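Local coordinates for endoglucanase (Clostridium thermocellum, PDB 2C4X), which probably acts as a cellulase in the cellulosome, this piece being its C-terminal PKD domain and CBM44, a carbohydrate-binding module that recognises beta-glucan chains and xyloglucan, at residues L138-L152 with I233-V247. The protein carries 1 engineered substitution. Sequence-based numbering, arbitrary orientation.
Sequences LKWTVTSEGEGTAEL and IQVQTIDEGEFTIYV. With EDO (1,2-ethanediol), chain F.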
# COMPACT_ATOMS: atom_id res chain seq x y z
N LEU A 138 8.34 8.11 -10.61
CA LEU A 138 8.14 9.18 -11.59
C LEU A 138 8.30 10.55 -10.94
O LEU A 138 7.97 10.74 -9.76
CB LEU A 138 6.77 9.08 -12.27
CG LEU A 138 6.51 7.87 -13.17
CD1 LEU A 138 5.15 7.98 -13.86
CD2 LEU A 138 7.63 7.69 -14.20
N LYS A 139 8.82 11.49 -11.72
CA LYS A 139 8.94 12.87 -11.31
C LYS A 139 8.15 13.69 -12.32
O LYS A 139 8.50 13.74 -13.51
CB LYS A 139 10.41 13.29 -11.28
CG LYS A 139 10.66 14.74 -10.91
CD LYS A 139 12.15 15.05 -11.01
CE LYS A 139 12.41 16.54 -10.89
NZ LYS A 139 13.87 16.86 -10.85
N TRP A 140 7.09 14.33 -11.85
CA TRP A 140 6.13 15.00 -12.71
C TRP A 140 6.16 16.49 -12.41
O TRP A 140 5.73 16.93 -11.34
CB TRP A 140 4.74 14.40 -12.47
CG TRP A 140 3.56 15.02 -13.22
CD1 TRP A 140 3.57 15.62 -14.45
CD2 TRP A 140 2.20 15.05 -12.77
NE1 TRP A 140 2.29 16.04 -14.79
CE2 TRP A 140 1.43 15.70 -13.77
CE3 TRP A 140 1.55 14.59 -11.61
CZ2 TRP A 140 0.04 15.90 -13.64
CZ3 TRP A 140 0.16 14.79 -11.49
CH2 TRP A 140 -0.57 15.44 -12.50
N THR A 141 6.69 17.27 -13.35
CA THR A 141 6.82 18.71 -13.16
C THR A 141 5.79 19.45 -14.00
O THR A 141 5.74 19.31 -15.22
CB THR A 141 8.25 19.20 -13.50
OG1 THR A 141 9.22 18.43 -12.77
CG2 THR A 141 8.43 20.68 -13.15
N VAL A 142 4.96 20.24 -13.31
CA VAL A 142 3.87 20.99 -13.94
C VAL A 142 4.13 22.49 -13.88
O VAL A 142 4.44 23.04 -12.82
CB VAL A 142 2.51 20.67 -13.27
CG1 VAL A 142 1.37 21.47 -13.94
CG2 VAL A 142 2.22 19.18 -13.30
N THR A 143 4.00 23.14 -15.03
CA THR A 143 4.05 24.59 -15.13
C THR A 143 2.65 25.07 -15.50
O THR A 143 2.19 24.88 -16.64
CB THR A 143 5.09 25.05 -16.18
OG1 THR A 143 6.32 24.36 -15.94
CG2 THR A 143 5.32 26.56 -16.11
N SER A 144 1.95 25.66 -14.54
CA SER A 144 0.62 26.17 -14.81
C SER A 144 0.64 27.66 -15.11
O SER A 144 1.45 28.41 -14.57
CB SER A 144 -0.37 25.84 -13.68
OG SER A 144 -0.07 26.53 -12.49
N GLU A 145 -0.26 28.06 -16.00
CA GLU A 145 -0.36 29.44 -16.44
C GLU A 145 -1.56 30.14 -15.82
O GLU A 145 -1.84 31.30 -16.11
CB GLU A 145 -0.41 29.48 -17.97
CG GLU A 145 0.84 28.89 -18.64
CD GLU A 145 2.09 29.72 -18.36
OE1 GLU A 145 2.10 30.94 -18.66
OE2 GLU A 145 3.08 29.14 -17.84
N GLY A 146 -2.27 29.42 -14.95
CA GLY A 146 -3.45 29.94 -14.28
C GLY A 146 -4.40 28.83 -13.91
O GLY A 146 -3.96 27.71 -13.60
N GLU A 147 -5.69 29.12 -13.95
CA GLU A 147 -6.72 28.11 -13.70
C GLU A 147 -6.74 27.08 -14.83
O GLU A 147 -7.06 27.39 -15.98
CB GLU A 147 -8.10 28.74 -13.51
CG GLU A 147 -8.23 29.57 -12.22
CD GLU A 147 -9.49 30.42 -12.18
OE1 GLU A 147 -10.53 29.98 -12.73
OE2 GLU A 147 -9.44 31.53 -11.62
N GLY A 148 -6.37 25.86 -14.49
CA GLY A 148 -6.36 24.79 -15.47
C GLY A 148 -6.24 23.43 -14.83
O GLY A 148 -6.45 23.26 -13.62
N THR A 149 -5.87 22.47 -15.66
CA THR A 149 -5.83 21.08 -15.28
C THR A 149 -4.60 20.45 -15.92
O THR A 149 -4.23 20.81 -17.03
CB THR A 149 -7.12 20.35 -15.77
OG1 THR A 149 -8.28 21.11 -15.40
CG2 THR A 149 -7.24 19.03 -15.12
N ALA A 150 -3.95 19.52 -15.21
CA ALA A 150 -2.85 18.74 -15.76
C ALA A 150 -3.05 17.28 -15.42
O ALA A 150 -3.51 16.96 -14.33
CB ALA A 150 -1.49 19.26 -15.25
N GLU A 151 -2.72 16.39 -16.36
CA GLU A 151 -2.85 14.94 -16.14
C GLU A 151 -1.53 14.21 -16.33
O GLU A 151 -0.73 14.58 -17.19
CB GLU A 151 -3.88 14.30 -17.10
CG GLU A 151 -5.29 14.80 -16.97
CD GLU A 151 -5.52 16.09 -17.74
OE1 GLU A 151 -4.93 16.28 -18.83
OE2 GLU A 151 -6.30 16.93 -17.26
N LEU A 152 -1.32 13.19 -15.51
CA LEU A 152 -0.30 12.18 -15.74
C LEU A 152 -1.09 10.89 -15.95
O LEU A 152 -1.75 10.42 -15.01
CB LEU A 152 0.64 12.07 -14.53
CG LEU A 152 1.72 10.99 -14.60
CD1 LEU A 152 2.61 11.20 -15.82
CD2 LEU A 152 2.53 10.93 -13.31
N ILE A 233 -3.44 10.53 -12.77
CA ILE A 233 -3.61 11.50 -11.71
C ILE A 233 -3.87 12.85 -12.36
O ILE A 233 -3.16 13.25 -13.30
CB ILE A 233 -2.38 11.55 -10.77
CG1 ILE A 233 -2.13 10.18 -10.14
CG2 ILE A 233 -2.58 12.62 -9.68
CD1 ILE A 233 -0.72 9.97 -9.70
N GLN A 234 -4.90 13.52 -11.88
CA GLN A 234 -5.25 14.86 -12.34
C GLN A 234 -5.00 15.88 -11.23
O GLN A 234 -5.32 15.64 -10.06
CB GLN A 234 -6.72 14.91 -12.77
CG GLN A 234 -7.10 16.20 -13.47
CD GLN A 234 -8.56 16.25 -13.87
OE1 GLN A 234 -9.44 16.44 -13.03
NE2 GLN A 234 -8.83 16.12 -15.17
N VAL A 235 -4.42 17.01 -11.61
CA VAL A 235 -4.25 18.15 -10.71
C VAL A 235 -5.04 19.36 -11.24
O VAL A 235 -4.99 19.65 -12.43
CB VAL A 235 -2.76 18.52 -10.53
CG1 VAL A 235 -2.61 19.76 -9.71
CG2 VAL A 235 -2.04 17.41 -9.84
N GLN A 236 -5.77 20.03 -10.35
CA GLN A 236 -6.42 21.29 -10.70
C GLN A 236 -5.53 22.44 -10.23
O GLN A 236 -5.19 22.53 -9.05
CB GLN A 236 -7.82 21.39 -10.07
CG GLN A 236 -8.62 22.63 -10.50
CD GLN A 236 -9.73 23.01 -9.53
OE1 GLN A 236 -10.30 22.16 -8.83
NE2 GLN A 236 -10.06 24.29 -9.48
N THR A 237 -5.16 23.31 -11.16
CA THR A 237 -4.31 24.45 -10.85
C THR A 237 -5.15 25.72 -10.74
O THR A 237 -6.15 25.87 -11.44
CB THR A 237 -3.18 24.62 -11.88
OG1 THR A 237 -3.74 24.89 -13.18
CG2 THR A 237 -2.30 23.35 -11.95
N ILE A 238 -4.73 26.62 -9.85
CA ILE A 238 -5.51 27.83 -9.56
C ILE A 238 -4.77 29.13 -9.84
O ILE A 238 -5.38 30.20 -9.88
CB ILE A 238 -6.08 27.83 -8.12
CG1 ILE A 238 -5.01 27.40 -7.12
CG2 ILE A 238 -7.31 26.94 -8.06
CD1 ILE A 238 -5.08 28.13 -5.78
N ASP A 239 -3.46 29.03 -10.03
CA ASP A 239 -2.62 30.20 -10.33
C ASP A 239 -1.39 29.79 -11.14
O ASP A 239 -1.17 28.60 -11.38
CB ASP A 239 -2.19 30.88 -9.02
CG ASP A 239 -1.91 32.38 -9.20
OD1 ASP A 239 -1.90 32.88 -10.35
OD2 ASP A 239 -1.68 33.05 -8.17
N GLU A 240 -0.62 30.79 -11.58
CA GLU A 240 0.67 30.56 -12.22
C GLU A 240 1.65 29.93 -11.23
O GLU A 240 1.57 30.18 -10.02
CB GLU A 240 1.25 31.88 -12.72
CG GLU A 240 0.80 32.31 -14.10
CD GLU A 240 1.39 33.66 -14.51
OE1 GLU A 240 2.62 33.85 -14.36
OE2 GLU A 240 0.61 34.53 -14.97
N GLY A 241 2.58 29.13 -11.75
CA GLY A 241 3.63 28.54 -10.93
C GLY A 241 4.11 27.19 -11.43
O GLY A 241 3.43 26.52 -12.21
N GLU A 242 5.30 26.80 -10.97
CA GLU A 242 5.88 25.51 -11.30
C GLU A 242 6.03 24.67 -10.03
O GLU A 242 6.46 25.17 -8.99
CB GLU A 242 7.24 25.69 -11.98
CG GLU A 242 7.83 24.41 -12.58
CD GLU A 242 9.18 24.65 -13.25
OE1 GLU A 242 9.83 25.69 -12.98
OE2 GLU A 242 9.61 23.79 -14.06
N PHE A 243 5.63 23.40 -10.12
CA PHE A 243 5.68 22.48 -8.99
C PHE A 243 5.97 21.04 -9.44
O PHE A 243 5.70 20.68 -10.60
CB PHE A 243 4.39 22.54 -8.16
CG PHE A 243 3.13 22.24 -8.94
CD1 PHE A 243 2.47 23.25 -9.65
CD2 PHE A 243 2.60 20.96 -8.96
CE1 PHE A 243 1.31 22.97 -10.37
CE2 PHE A 243 1.44 20.67 -9.68
CZ PHE A 243 0.79 21.69 -10.38
N THR A 244 6.52 20.24 -8.54
CA THR A 244 6.90 18.87 -8.87
C THR A 244 6.25 17.85 -7.96
O THR A 244 6.40 17.89 -6.73
CB THR A 244 8.45 18.70 -8.92
OG1 THR A 244 8.97 19.51 -9.97
CG2 THR A 244 8.83 17.25 -9.19
N ILE A 245 5.52 16.93 -8.58
CA ILE A 245 4.87 15.83 -7.89
C ILE A 245 5.63 14.55 -8.19
O ILE A 245 6.12 14.36 -9.30
CB ILE A 245 3.38 15.74 -8.31
CG1 ILE A 245 2.58 16.87 -7.63
CG2 ILE A 245 2.78 14.37 -7.99
CD1 ILE A 245 1.34 17.26 -8.37
N TYR A 246 5.75 13.68 -7.19
CA TYR A 246 6.36 12.37 -7.38
C TYR A 246 5.30 11.29 -7.25
O TYR A 246 4.40 11.39 -6.41
CB TYR A 246 7.51 12.15 -6.39
CG TYR A 246 8.64 13.14 -6.55
CD1 TYR A 246 8.59 14.39 -5.94
CD2 TYR A 246 9.76 12.82 -7.31
CE1 TYR A 246 9.63 15.31 -6.09
CE2 TYR A 246 10.81 13.73 -7.46
CZ TYR A 246 10.73 14.97 -6.84
OH TYR A 246 11.76 15.88 -6.97
N VAL A 247 5.41 10.27 -8.10
CA VAL A 247 4.44 9.18 -8.17
C VAL A 247 5.19 7.86 -8.25
O VAL A 247 6.11 7.72 -9.05
CB VAL A 247 3.51 9.31 -9.41
CG1 VAL A 247 2.50 8.17 -9.44
CG2 VAL A 247 2.80 10.67 -9.44
C1 EDO F . -8.64 14.43 -18.58
O1 EDO F . -7.79 13.30 -18.81
C2 EDO F . -9.98 13.96 -18.03
O2 EDO F . -10.66 15.09 -17.45
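Trp140 reaches across the interior to Ile233 and Val235 on the facing strand 233-238. With CG anti to the backbone N (chi1 176°), the indole lies alongside Ile245, its CE3 3.8 Å from Ile245 CG2, while the far end of the six-membered ring slides past Val235 (Trp140 CH2 to Val235 CG2, 3.6 Å). Leu152 CB sits over the centre of one indole face, and Val142 CG2 lies against the opposite face, nearer its rim. This is the core of the CBM44 beta-sandwich: 138-145 pairs antiparallel with 241-247 in one sheet, 148-152 with 233-238 in the other, and both chains turn the corner together at 146-147 and 239-240, passing from one sheet to the other. Val142 also places its CB over a face of the Phe243 ring in a CH-pi contact, 3.9 Å from the centroid.

At the corner, two hydroxyls add bonds to the backbone pairing. Thr237 OG1, held between its backbone N and carbonyl carbon (chi1 63°), donates to Gly146 O at 2.9 Å, and Ser144 OG donates to Asp239 O at 2.6 Å, in the carbonyl plane. Their carbons pack as well, Ser144 CB lying 3.6 Å from Thr237 CG2. On the other face of the sheet of 138-145 and 241-247, turned away from Trp140, Thr141 OG1 and Thr244 OG1 share a hydrogen bond of 3.0 Å, while Lys139 runs extended beside Tyr246 to a salt bridge with Glu129.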